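Local coordinates for protein SusD homolog (Bacteroides ovatus, PDB 4F53) that probably binds mucin O-glycans at the bacterial outer membrane, as a SusD/RagB-family lipoprotein built on a TPR-like helical scaffold, at residues V50-A55 with G60-S65; L115-R120 with L160-N165; R203-T208 with Q223-A228; L267-N272 with G408-N413; E364-S369 with N381-T386. All coordinates share one frame; numbering follows the deposited sequence. Where two conformers were deposited one is given.

Contact 1. Residues V50-A55 with G60-S65; sequences VDCLMA and GYVADS
With CG beside the backbone N (chi1 -55°) and CB pointing toward helix 44-58, D64 sets its carboxylate against L53, which is turned the same way about its first torsion and brings CD2 back to meet it although its CB starts out away from the strand. L53 CD2 lies 3.4 Å from D64 OD1, the two side chains crossing at about a right angle. Two residues earlier on the strand, V62 CG1 meets C52 SG at 4.0 Å, an apolar touch that W251 of helix 250-257 also covers. No direct hydrogen bond joins the segments; two waters do the work. The first donates to C52 O and, at 2.5 Å, to D64 OD1; the second donates to L53 O at 2.7 Å and to D64 OD2. A Schellman motif at G60 ends the helix and turns the chain into strand 62-64, which pairs antiparallel with 261-263. R74 holds D64 OD2 in a salt bridge. With an alanine here, R74 would probably lose its carboxylate partner and both waters their second acceptor. The buried carboxylate thus serves as a polar hub, its charge likely balanced by R74 and its oxygens tied through water to carbonyls of a helix with a wide pi-type turn.

Contact 2. Residues L115-R120 with L160-N165; sequences LAELYR and LEDLDN
Two helices of the TPR-like scaffold, 110-131 and 152-173, touch here through L118 and L163 on the buried side and through E117 and D162 nearer the surface. L118 CD1 meets L163 CD1 at 3.7 Å, methyl against methyl. In both leucines CG lies opposite the backbone N (chi1 179° in L118), and the bend at the second torsion carries CD1 into the gap although neither CB points straight across. W193, F196 and L200 of helix 190-207 cover L118, consistent with the helix-on-helix packing of a TPR-like fold. On the polar side, E117 OE2 and D162 OD2 stand 4.0 Å apart, with their carboxylate planes nearly perpendicular. A water donates to both, 2.6 Å from E117 OE2 and 2.6 Å from D162 OD2, and so bridges two like charges. E117 OE2 also accepts from R120 NH1 at 2.9 Å, a salt bridge made through the syn lone pair of the oxygen, which lies almost in the guanidinium plane. K158 pairs with D162 OD2, and the two cations probably offset the repulsion. Y100 OH binds E117 OE1, while R120 gives its NE to Y97 OH and makes a cation-pi contact with Y136.

Contact 3. Residues R203-T208 with Q223-A228; sequences RMAMRT and QLAEEA
A205 sets its methyl against L224 CB and against the N and CB of A225, where two consecutive helices of the TPR-like scaffold, 190-207 and 221-231, come close together. The CA atoms of A205 and A225 are 5.4 Å apart, an approach that small residues on both helices allow. A205 CB lies 3.6 Å from A225 N, and it touches a methylene and a methyl beside it: L224 CB at 3.8 Å and A225 CB at 3.9 Å. Of the three residues that meet, A205 has the most surface buried by the other helix, and its CB points toward that helix, as do those of L224 and A225. The L224 contact uses only the base of that side chain. Its CG sits opposite the carbonyl carbon, beside the backbone N (chi1 -65°), and the branched end runs on past the alanine, next to K201 of helix 190-207. A225 is flanked by L202 of the same helix and by W352. The larger side chains next to A205 take other directions: selenomethionine M204 packs among Y156, M159 and L160 of helix 152-173, whereas selenomethionine M206 goes to L343 and E346 of helix 337-349. Where helix 190-207 ends, T208 turns its hydroxyl back on the last turn (chi1 62°): OG1 donates to A205 O at 2.8 Å, tilted 25° from the carbonyl plane, and T208 N reaches the same oxygen from the same face.

Contact 4. Residues L267-N272 with G408-N413; sequences LTCYMN and GAINTN
Helix 265-273 faces an irregular but fairly extended run of chain at 408-413, the backbones coming nearest at C269 and I410 with CA atoms 8.2 Å apart. Side chains therefore span the whole gap. I410 points its CB at the helix, and with CG1 beside the backbone N (chi1 -64°) its two ends divide the work. CD1 reaches between C269 and Y270, 3.9 Å from C269 CB and 3.9 Å from Y270 CE2, while CG2 comes to 3.6 Å from Y270 OH. From two residues further on, T412 CG2 also approaches Y270 OH at 3.6 Å, so methyls of I410 and T412 both border the phenol oxygen. The tyrosine and the isoleucine cross at about a right angle; tyrosine and threonine come from opposite directions. None of this is a hydrogen bond. The polar ends are satisfied by other parts of the chain: Y270 OH bonds to K456 O, and T412 OG1 to E428 OE2 and V414 N. A long loop is thus laid on a helix of the predominantly helical SusD-family fold: C269 and Y270 meet the loop, while L267 and M271 pack on W435 and I436 of helix 423-438.

Contact 5. Residues E364-S369 with N381-T386; sequences EGIRLS and NYLAST
L383, I366 and R367 carry most of the surface buried where helix 358-372 meets the short helix 379-383, two helices that follow each other in the chain within the TPR-like scaffold. L383 splits its two methyls between two partners. CD2 goes to the isoleucine, 3.7 Å from I366 CD1, the two side chains sliding past each other in opposite directions. CD1 goes to the arginine and lies over one face of the guanidinium, 3.6 Å from R367 NH2, with the two side chains crossing at about a right angle. R367 gets there by an extended chain from CG to NE, although its CB does not point at the short helix; the R367 side chain comes within about 4 Å of a bound calcium ion. I366 uses its other branch for Y382. With CG2 opposite the backbone N and CG1 beside it (chi1 -62°), CG2 approaches the tyrosine ring obliquely while CD1 stays with L383. F342 of helix 337-349, V379 of the short helix itself, and Q433 of helix 423-438 also touch I366, which places the isoleucine on the inner side of the contact and R367 at its margin. Shortening this leucine, L383, to an alanine would probably open a gap beside I366 and uncover that face of the R367 guanidinium. Y382 reaches inward: its OH hydrogen-bonds to Q433 NE2 and its ring meets F370 with the planes at about 50°. I366 CG2 sits 3.7 Å from Y382 CD2, and the neighbouring ring atom Y382 CE2 is 3.9 Å from the same methyl.

Contacts 1, 2 and 3 follow in series along the chain, and contact 5 falls between the two halves of contact 4, whose segments are 136 residues apart in sequence. Contacts 2 and 3 are neighbours, with centres about 15 Å apart: L160 packs on M204 and L224, so helices 110-131, 152-173, 190-207 and 221-231 form one continuous block. Contacts 2 and 4 lie on opposite sides of the chain's centre, about 38 Å between centres. Contact 1 is nearer the middle and touches contact 4 where Y61 meets L267. Contacts 4 and 5 both lean on helix 423-438. Together they sample widely spaced parts of the predominantly helical fold, consistent with a TPR-like SusD homolog.

Contact 1. Residues V50-A55 with G60-S65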
# COMPACT_ATOMS: atom_id res chain seq x y z
N VAL A 50 -6.89 8.08 -2.67
CA VAL A 50 -5.53 7.62 -2.39
C VAL A 50 -5.42 6.13 -2.20
O VAL A 50 -4.44 5.56 -2.65
CB VAL A 50 -4.84 8.40 -1.23
CG1 VAL A 50 -4.75 9.90 -1.58
CG2 VAL A 50 -5.55 8.21 0.12
N ASP A 51 -6.39 5.48 -1.55
CA ASP A 51 -6.28 4.06 -1.24
C ASP A 51 -7.08 3.17 -2.17
O ASP A 51 -6.73 2.00 -2.36
CB ASP A 51 -6.72 3.81 0.21
CG ASP A 51 -5.66 4.24 1.22
OD1 ASP A 51 -4.44 3.94 0.99
OD2 ASP A 51 -6.03 4.88 2.22
N CYS A 52 -8.15 3.67 -2.72
CA CYS A 52 -8.96 2.82 -3.55
C CYS A 52 -8.68 3.07 -5.04
O CYS A 52 -8.18 2.19 -5.72
CB CYS A 52 -10.44 3.00 -3.21
SG CYS A 52 -11.54 1.91 -4.14
N LEU A 53 -8.99 4.27 -5.53
CA LEU A 53 -8.86 4.59 -6.94
C LEU A 53 -7.41 4.61 -7.40
O LEU A 53 -7.12 4.18 -8.52
CB LEU A 53 -9.54 5.96 -7.25
CG LEU A 53 -11.07 5.99 -7.22
CD1 LEU A 53 -11.56 7.42 -6.98
CD2 LEU A 53 -11.67 5.45 -8.51
N MSE A 54 -6.50 5.11 -6.57
CA MSE A 54 -5.11 5.16 -6.98
C MSE A 54 -4.35 3.88 -6.62
O MSE A 54 -4.08 3.08 -7.51
CB MSE A 54 -4.39 6.40 -6.42
CG MSE A 54 -2.95 6.54 -6.96
SE MSE A 54 -1.95 7.95 -6.10
CE MSE A 54 -1.58 7.06 -4.36
N ALA A 55 -4.02 3.69 -5.32
CA ALA A 55 -3.20 2.59 -4.83
C ALA A 55 -3.86 1.20 -5.07
O ALA A 55 -3.15 0.25 -5.40
CB ALA A 55 -2.91 2.78 -3.36
N GLY A 60 -2.81 -3.84 -7.93
CA GLY A 60 -3.42 -5.03 -8.50
C GLY A 60 -4.54 -5.60 -7.66
O GLY A 60 -5.00 -6.71 -7.93
N TYR A 61 -4.98 -4.87 -6.61
CA TYR A 61 -6.04 -5.38 -5.70
C TYR A 61 -7.47 -5.01 -6.12
O TYR A 61 -8.39 -5.78 -5.88
CB TYR A 61 -5.87 -4.81 -4.27
CG TYR A 61 -4.68 -5.29 -3.46
CD1 TYR A 61 -4.18 -6.58 -3.61
CD2 TYR A 61 -4.15 -4.49 -2.45
CE1 TYR A 61 -3.12 -7.04 -2.83
CE2 TYR A 61 -3.06 -4.93 -1.69
CZ TYR A 61 -2.57 -6.21 -1.87
OH TYR A 61 -1.53 -6.65 -1.10
N VAL A 62 -7.67 -3.79 -6.67
CA VAL A 62 -9.01 -3.27 -6.90
C VAL A 62 -9.27 -2.99 -8.35
O VAL A 62 -8.43 -2.44 -9.04
CB VAL A 62 -9.25 -1.97 -6.05
CG1 VAL A 62 -10.65 -1.41 -6.26
CG2 VAL A 62 -9.02 -2.25 -4.57
N ALA A 63 -10.51 -3.30 -8.79
CA ALA A 63 -10.96 -2.97 -10.13
C ALA A 63 -12.13 -2.02 -9.99
O ALA A 63 -13.16 -2.40 -9.44
CB ALA A 63 -11.36 -4.22 -10.90
N ASP A 64 -11.97 -0.78 -10.47
CA ASP A 64 -13.05 0.21 -10.51
C ASP A 64 -14.22 -0.39 -11.31
O ASP A 64 -13.99 -1.10 -12.29
CB ASP A 64 -12.55 1.54 -11.10
CG ASP A 64 -11.32 2.12 -10.38
OD1 ASP A 64 -11.29 2.08 -9.11
OD2 ASP A 64 -10.37 2.60 -11.09
N SER A 65 -15.46 -0.18 -10.81
CA SER A 65 -16.70 -0.75 -11.38
C SER A 65 -17.82 0.31 -11.45
O SER A 65 -18.99 -0.01 -11.29
CB SER A 65 -17.15 -1.94 -10.55
OG SER A 65 -17.35 -1.57 -9.20
O HOH W 1 -9.13 1.23 -8.20
O HOH W 2 -8.44 4.62 -10.80

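Contact 2. Residues L115-R120 with L160-N165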
# COMPACT_ATOMS: atom_id res chain seq x y z
N LEU A 115 5.72 10.16 18.80
CA LEU A 115 4.61 9.53 18.09
C LEU A 115 4.14 10.41 16.92
O LEU A 115 3.91 9.90 15.84
CB LEU A 115 3.45 9.26 19.05
CG LEU A 115 3.63 8.08 19.99
CD1 LEU A 115 2.58 8.14 21.05
CD2 LEU A 115 3.57 6.76 19.24
N ALA A 116 4.06 11.74 17.12
CA ALA A 116 3.69 12.70 16.07
C ALA A 116 4.68 12.60 14.90
O ALA A 116 4.24 12.54 13.75
CB ALA A 116 3.68 14.12 16.64
N GLU A 117 5.99 12.50 15.20
CA GLU A 117 7.05 12.32 14.20
C GLU A 117 6.95 10.96 13.50
O GLU A 117 7.20 10.88 12.30
CB GLU A 117 8.45 12.47 14.82
CG GLU A 117 9.50 12.92 13.82
CD GLU A 117 9.26 14.30 13.22
OE1 GLU A 117 8.62 15.14 13.90
OE2 GLU A 117 9.69 14.53 12.07
N LEU A 118 6.60 9.89 14.25
CA LEU A 118 6.42 8.55 13.68
C LEU A 118 5.28 8.57 12.64
O LEU A 118 5.45 8.01 11.56
CB LEU A 118 6.13 7.51 14.79
CG LEU A 118 5.90 6.04 14.33
CD1 LEU A 118 7.12 5.46 13.65
CD2 LEU A 118 5.51 5.17 15.50
N TYR A 119 4.15 9.25 12.95
CA TYR A 119 3.00 9.37 12.04
C TYR A 119 3.40 10.15 10.81
O TYR A 119 3.08 9.72 9.71
CB TYR A 119 1.79 10.04 12.75
CG TYR A 119 1.32 9.33 14.00
CD1 TYR A 119 1.49 7.94 14.16
CD2 TYR A 119 0.69 10.03 15.03
CE1 TYR A 119 1.04 7.28 15.30
CE2 TYR A 119 0.26 9.38 16.19
CZ TYR A 119 0.42 8.01 16.31
OH TYR A 119 -0.01 7.38 17.45
N ARG A 120 4.17 11.25 10.99
CA ARG A 120 4.73 12.06 9.90
C ARG A 120 5.57 11.22 8.94
O ARG A 120 5.39 11.32 7.74
CB ARG A 120 5.59 13.19 10.48
CG ARG A 120 5.94 14.22 9.44
CD ARG A 120 7.03 15.10 9.99
NE ARG A 120 7.42 16.09 8.99
CZ ARG A 120 8.59 16.71 8.98
NH1 ARG A 120 9.49 16.45 9.91
NH2 ARG A 120 8.87 17.59 8.03
N LEU A 160 14.89 7.93 8.37
CA LEU A 160 15.56 6.79 9.03
C LEU A 160 16.34 7.26 10.26
O LEU A 160 16.27 6.60 11.30
CB LEU A 160 16.45 5.99 8.05
CG LEU A 160 15.68 4.97 7.18
CD1 LEU A 160 16.46 4.62 5.89
CD2 LEU A 160 15.35 3.68 7.97
N GLU A 161 16.97 8.44 10.18
CA GLU A 161 17.72 9.03 11.29
C GLU A 161 16.75 9.44 12.43
O GLU A 161 17.05 9.20 13.60
CB GLU A 161 18.51 10.22 10.78
CG GLU A 161 19.31 10.94 11.85
CD GLU A 161 20.33 11.94 11.33
OE1 GLU A 161 20.85 11.75 10.21
OE2 GLU A 161 20.64 12.89 12.07
N ASP A 162 15.62 10.06 12.08
CA ASP A 162 14.62 10.46 13.07
C ASP A 162 13.95 9.22 13.68
O ASP A 162 13.72 9.20 14.89
CB ASP A 162 13.57 11.42 12.47
CG ASP A 162 14.13 12.80 12.10
OD1 ASP A 162 15.24 13.15 12.58
OD2 ASP A 162 13.49 13.50 11.30
N LEU A 163 13.72 8.17 12.86
CA LEU A 163 13.13 6.92 13.33
C LEU A 163 14.02 6.26 14.40
O LEU A 163 13.50 5.77 15.40
CB LEU A 163 12.88 5.98 12.13
CG LEU A 163 12.07 4.72 12.36
CD1 LEU A 163 10.80 5.01 13.15
CD2 LEU A 163 11.79 4.04 11.06
N ASP A 164 15.37 6.29 14.22
CA ASP A 164 16.32 5.77 15.22
C ASP A 164 16.15 6.47 16.58
O ASP A 164 16.19 5.82 17.62
CB ASP A 164 17.77 5.93 14.75
CG ASP A 164 18.33 4.71 14.05
OD1 ASP A 164 17.78 3.60 14.26
OD2 ASP A 164 19.35 4.85 13.33
N ASN A 165 15.89 7.79 16.57
CA ASN A 165 15.67 8.56 17.80
C ASN A 165 14.31 8.23 18.41
O ASN A 165 14.23 8.12 19.62
CB ASN A 165 15.83 10.07 17.56
CG ASN A 165 17.25 10.45 17.15
OD1 ASN A 165 18.24 9.86 17.63
ND2 ASN A 165 17.39 11.41 16.25
O HOH W 3 11.11 13.14 10.33

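Contact 3. Residues R203-T208 with Q223-A228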
# COMPACT_ATOMS: atom_id res chain seq x y z
N ARG A 203 11.11 -2.11 6.92
CA ARG A 203 10.39 -1.85 5.67
C ARG A 203 11.18 -0.83 4.81
O ARG A 203 11.42 -1.08 3.65
CB ARG A 203 8.94 -1.36 5.93
CG ARG A 203 8.24 -0.89 4.63
CD ARG A 203 7.05 -0.01 4.90
NE ARG A 203 5.86 -0.80 5.25
CZ ARG A 203 4.68 -0.25 5.53
NH1 ARG A 203 4.53 1.07 5.51
NH2 ARG A 203 3.63 -1.03 5.78
N MSE A 204 11.67 0.23 5.44
CA MSE A 204 12.43 1.26 4.74
C MSE A 204 13.85 0.80 4.38
O MSE A 204 14.33 1.19 3.33
CB MSE A 204 12.47 2.53 5.58
CG MSE A 204 11.09 3.14 5.72
SE MSE A 204 11.21 4.82 6.64
CE MSE A 204 12.26 5.78 5.39
N ALA A 205 14.48 -0.05 5.20
CA ALA A 205 15.80 -0.59 4.88
C ALA A 205 15.68 -1.51 3.68
O ALA A 205 16.43 -1.34 2.72
CB ALA A 205 16.36 -1.36 6.07
N MSE A 206 14.67 -2.41 3.67
CA MSE A 206 14.44 -3.32 2.54
C MSE A 206 14.13 -2.53 1.23
O MSE A 206 14.61 -2.90 0.15
CB MSE A 206 13.30 -4.29 2.86
CG MSE A 206 13.33 -5.53 1.97
SE MSE A 206 14.98 -6.55 2.27
CE MSE A 206 14.75 -6.91 4.23
N ARG A 207 13.38 -1.45 1.34
CA ARG A 207 13.04 -0.56 0.22
C ARG A 207 14.28 -0.01 -0.54
O ARG A 207 14.26 0.12 -1.77
CB ARG A 207 12.26 0.65 0.77
CG ARG A 207 11.64 1.51 -0.35
CD ARG A 207 10.25 1.04 -0.67
NE ARG A 207 9.25 1.63 0.25
CZ ARG A 207 8.32 0.97 0.93
NH1 ARG A 207 8.23 -0.36 0.86
NH2 ARG A 207 7.41 1.63 1.63
N THR A 208 15.34 0.32 0.22
CA THR A 208 16.54 0.94 -0.33
C THR A 208 17.59 -0.08 -0.75
O THR A 208 18.72 0.33 -1.02
CB THR A 208 17.13 1.89 0.71
OG1 THR A 208 17.50 1.13 1.86
CG2 THR A 208 16.18 3.03 1.08
N GLN A 223 22.51 -3.22 7.44
CA GLN A 223 22.73 -2.86 8.83
C GLN A 223 21.47 -2.34 9.50
O GLN A 223 21.18 -2.72 10.63
CB GLN A 223 23.85 -1.81 8.95
CG GLN A 223 24.22 -1.43 10.39
CD GLN A 223 25.45 -0.56 10.49
OE1 GLN A 223 26.24 -0.41 9.54
NE2 GLN A 223 25.66 0.01 11.67
N LEU A 224 20.72 -1.46 8.82
CA LEU A 224 19.47 -0.89 9.36
C LEU A 224 18.45 -2.01 9.59
O LEU A 224 17.82 -2.05 10.64
CB LEU A 224 18.91 0.18 8.40
CG LEU A 224 19.78 1.45 8.23
CD1 LEU A 224 19.43 2.19 6.96
CD2 LEU A 224 19.69 2.36 9.45
N ALA A 225 18.35 -2.95 8.64
CA ALA A 225 17.45 -4.09 8.69
C ALA A 225 17.82 -5.03 9.86
O ALA A 225 16.95 -5.40 10.65
CB ALA A 225 17.50 -4.83 7.38
N GLU A 226 19.12 -5.37 9.99
CA GLU A 226 19.65 -6.23 11.06
C GLU A 226 19.44 -5.60 12.44
O GLU A 226 19.05 -6.32 13.37
CB GLU A 226 21.13 -6.54 10.85
CG GLU A 226 21.36 -7.44 9.64
CD GLU A 226 22.80 -7.78 9.31
OE1 GLU A 226 23.73 -7.18 9.91
OE2 GLU A 226 23.00 -8.70 8.49
N GLU A 227 19.63 -4.27 12.57
CA GLU A 227 19.42 -3.55 13.83
C GLU A 227 17.96 -3.59 14.26
O GLU A 227 17.68 -3.79 15.43
CB GLU A 227 19.85 -2.08 13.69
CG GLU A 227 21.34 -1.83 13.81
CD GLU A 227 21.78 -0.39 13.60
OE1 GLU A 227 20.91 0.48 13.36
OE2 GLU A 227 22.99 -0.13 13.70
N ALA A 228 17.04 -3.37 13.32
CA ALA A 228 15.58 -3.36 13.54
C ALA A 228 15.11 -4.73 14.09
O ALA A 228 14.38 -4.77 15.07
CB ALA A 228 14.85 -3.03 12.23

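Contact 4. Residues L267-N272 with G408-N413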
# COMPACT_ATOMS: atom_id res chain seq x y z
N LEU A 267 -6.23 -10.79 -8.26
CA LEU A 267 -6.32 -11.35 -6.92
C LEU A 267 -7.10 -12.68 -6.92
O LEU A 267 -6.63 -13.62 -6.29
CB LEU A 267 -6.96 -10.31 -5.98
CG LEU A 267 -6.80 -10.46 -4.47
CD1 LEU A 267 -5.33 -10.55 -4.03
CD2 LEU A 267 -7.44 -9.31 -3.76
N THR A 268 -8.21 -12.79 -7.67
CA THR A 268 -8.93 -14.06 -7.73
C THR A 268 -8.14 -15.09 -8.59
O THR A 268 -8.22 -16.28 -8.29
CB THR A 268 -10.41 -13.90 -8.16
OG1 THR A 268 -10.47 -13.32 -9.46
CG2 THR A 268 -11.23 -13.05 -7.15
N CYS A 269 -7.35 -14.66 -9.59
CA CYS A 269 -6.54 -15.59 -10.39
C CYS A 269 -5.51 -16.34 -9.51
O CYS A 269 -5.42 -17.56 -9.60
CB CYS A 269 -5.85 -14.86 -11.53
SG CYS A 269 -6.92 -14.56 -12.95
N TYR A 270 -4.76 -15.61 -8.67
CA TYR A 270 -3.77 -16.21 -7.78
C TYR A 270 -4.43 -17.05 -6.69
O TYR A 270 -4.01 -18.17 -6.44
CB TYR A 270 -2.91 -15.13 -7.10
CG TYR A 270 -1.80 -14.58 -7.98
CD1 TYR A 270 -0.59 -15.25 -8.10
CD2 TYR A 270 -1.94 -13.37 -8.64
CE1 TYR A 270 0.44 -14.75 -8.89
CE2 TYR A 270 -0.91 -12.85 -9.43
CZ TYR A 270 0.28 -13.55 -9.56
OH TYR A 270 1.31 -13.06 -10.29
N MSE A 271 -5.48 -16.50 -6.06
CA MSE A 271 -6.11 -17.13 -4.90
C MSE A 271 -6.95 -18.33 -5.28
O MSE A 271 -6.95 -19.28 -4.51
CB MSE A 271 -6.86 -16.10 -4.08
CG MSE A 271 -5.89 -15.11 -3.45
SE MSE A 271 -6.78 -13.76 -2.41
CE MSE A 271 -7.16 -14.82 -0.90
N ASN A 272 -7.52 -18.36 -6.49
CA ASN A 272 -8.23 -19.55 -7.01
C ASN A 272 -7.21 -20.64 -7.33
O ASN A 272 -7.41 -21.77 -6.92
CB ASN A 272 -9.09 -19.23 -8.25
CG ASN A 272 -10.38 -18.56 -7.89
OD1 ASN A 272 -10.85 -18.63 -6.76
ND2 ASN A 272 -11.02 -17.92 -8.82
N GLY A 408 -7.76 -12.26 -20.14
CA GLY A 408 -6.33 -12.04 -20.28
C GLY A 408 -5.57 -13.11 -19.55
O GLY A 408 -6.16 -14.10 -19.12
N ALA A 409 -4.25 -12.95 -19.42
CA ALA A 409 -3.47 -13.96 -18.73
C ALA A 409 -2.30 -13.37 -17.99
O ALA A 409 -1.65 -12.46 -18.50
CB ALA A 409 -2.97 -15.01 -19.71
N ILE A 410 -2.07 -13.87 -16.76
CA ILE A 410 -0.91 -13.51 -15.94
C ILE A 410 0.19 -14.50 -16.34
O ILE A 410 -0.02 -15.71 -16.30
CB ILE A 410 -1.19 -13.51 -14.41
CG1 ILE A 410 -2.23 -12.42 -14.04
CG2 ILE A 410 0.13 -13.30 -13.64
CD1 ILE A 410 -2.94 -12.63 -12.76
N ASN A 411 1.33 -14.00 -16.77
CA ASN A 411 2.39 -14.91 -17.18
C ASN A 411 3.36 -15.15 -16.02
O ASN A 411 4.30 -14.37 -15.81
CB ASN A 411 3.09 -14.39 -18.44
CG ASN A 411 2.10 -14.22 -19.60
OD1 ASN A 411 1.38 -15.15 -20.01
ND2 ASN A 411 2.02 -13.00 -20.12
N THR A 412 3.09 -16.21 -15.24
CA THR A 412 3.93 -16.57 -14.08
C THR A 412 3.78 -18.05 -13.77
O THR A 412 2.71 -18.61 -13.97
CB THR A 412 3.58 -15.72 -12.80
OG1 THR A 412 4.45 -16.11 -11.77
CG2 THR A 412 2.15 -15.96 -12.27
N ASN A 413 4.82 -18.65 -13.19
CA ASN A 413 4.78 -20.06 -12.77
C ASN A 413 4.90 -20.17 -11.25
O ASN A 413 5.06 -21.28 -10.72
CB ASN A 413 5.89 -20.87 -13.45
CG ASN A 413 5.41 -21.69 -14.62
OD1 ASN A 413 4.48 -22.50 -14.51
ND2 ASN A 413 6.04 -21.49 -15.77

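Contact 5. Residues E364-S369 with N381-T386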
# COMPACT_ATOMS: atom_id res chain seq x y z
N GLU A 364 6.22 -18.71 8.06
CA GLU A 364 5.73 -17.94 9.19
C GLU A 364 4.81 -16.79 8.72
O GLU A 364 3.77 -16.57 9.34
CB GLU A 364 6.89 -17.42 10.07
CG GLU A 364 6.46 -16.67 11.33
CD GLU A 364 5.55 -17.37 12.35
OE1 GLU A 364 5.31 -18.59 12.21
OE2 GLU A 364 5.10 -16.70 13.30
N GLY A 365 5.16 -16.12 7.61
CA GLY A 365 4.35 -15.04 7.05
C GLY A 365 2.97 -15.53 6.62
O GLY A 365 1.95 -14.89 6.91
N ILE A 366 2.93 -16.69 5.96
CA ILE A 366 1.68 -17.35 5.54
C ILE A 366 0.84 -17.75 6.79
O ILE A 366 -0.35 -17.44 6.83
CB ILE A 366 1.96 -18.56 4.61
CG1 ILE A 366 2.68 -18.07 3.32
CG2 ILE A 366 0.66 -19.35 4.29
CD1 ILE A 366 3.21 -19.18 2.36
N ARG A 367 1.47 -18.36 7.81
CA ARG A 367 0.79 -18.75 9.06
C ARG A 367 0.21 -17.51 9.76
O ARG A 367 -0.94 -17.55 10.20
CB ARG A 367 1.74 -19.48 10.04
CG ARG A 367 2.19 -20.86 9.55
CD ARG A 367 3.28 -21.46 10.44
NE ARG A 367 3.78 -22.73 9.92
CZ ARG A 367 3.16 -23.90 10.06
NH1 ARG A 367 2.00 -23.98 10.70
NH2 ARG A 367 3.69 -25.01 9.55
N LEU A 368 1.00 -16.41 9.84
CA LEU A 368 0.54 -15.18 10.45
C LEU A 368 -0.67 -14.61 9.69
O LEU A 368 -1.62 -14.15 10.33
CB LEU A 368 1.66 -14.13 10.52
CG LEU A 368 2.71 -14.34 11.62
CD1 LEU A 368 3.95 -13.49 11.35
CD2 LEU A 368 2.14 -14.06 13.00
N SER A 369 -0.66 -14.69 8.33
CA SER A 369 -1.75 -14.17 7.53
C SER A 369 -3.03 -14.99 7.75
O SER A 369 -4.13 -14.41 7.88
CB SER A 369 -1.35 -14.11 6.06
OG SER A 369 -2.43 -13.68 5.25
N ASN A 381 -1.58 -27.82 4.41
CA ASN A 381 -1.92 -28.23 3.04
C ASN A 381 -1.68 -27.08 2.09
O ASN A 381 -1.24 -27.30 0.98
CB ASN A 381 -3.37 -28.74 2.91
CG ASN A 381 -3.68 -29.97 3.71
OD1 ASN A 381 -2.96 -30.98 3.66
ND2 ASN A 381 -4.77 -29.92 4.45
N TYR A 382 -1.96 -25.85 2.53
CA TYR A 382 -1.74 -24.67 1.71
C TYR A 382 -0.24 -24.51 1.41
O TYR A 382 0.13 -24.30 0.25
CB TYR A 382 -2.31 -23.41 2.37
CG TYR A 382 -2.17 -22.18 1.49
CD1 TYR A 382 -3.07 -21.93 0.46
CD2 TYR A 382 -1.11 -21.28 1.68
CE1 TYR A 382 -2.93 -20.81 -0.36
CE2 TYR A 382 -0.99 -20.14 0.89
CZ TYR A 382 -1.89 -19.91 -0.14
OH TYR A 382 -1.74 -18.80 -0.95
N LEU A 383 0.62 -24.66 2.45
CA LEU A 383 2.09 -24.54 2.35
C LEU A 383 2.70 -25.54 1.36
O LEU A 383 3.74 -25.25 0.78
CB LEU A 383 2.73 -24.73 3.74
CG LEU A 383 2.52 -23.57 4.76
CD1 LEU A 383 3.05 -23.95 6.14
CD2 LEU A 383 3.18 -22.29 4.28
N ALA A 384 2.04 -26.68 1.13
CA ALA A 384 2.48 -27.74 0.20
C ALA A 384 1.86 -27.60 -1.20
O ALA A 384 2.20 -28.37 -2.10
CB ALA A 384 2.12 -29.10 0.79
N SER A 385 0.97 -26.64 -1.39
CA SER A 385 0.23 -26.39 -2.64
C SER A 385 1.19 -26.07 -3.80
O SER A 385 2.13 -25.28 -3.64
CB SER A 385 -0.78 -25.25 -2.44
OG SER A 385 -1.30 -24.72 -3.66
N THR A 386 0.93 -26.69 -4.98
CA THR A 386 1.71 -26.47 -6.22
C THR A 386 0.79 -26.01 -7.39
O THR A 386 1.16 -26.12 -8.56
CB THR A 386 2.53 -27.72 -6.59
OG1 THR A 386 1.64 -28.83 -6.73
CG2 THR A 386 3.63 -28.03 -5.58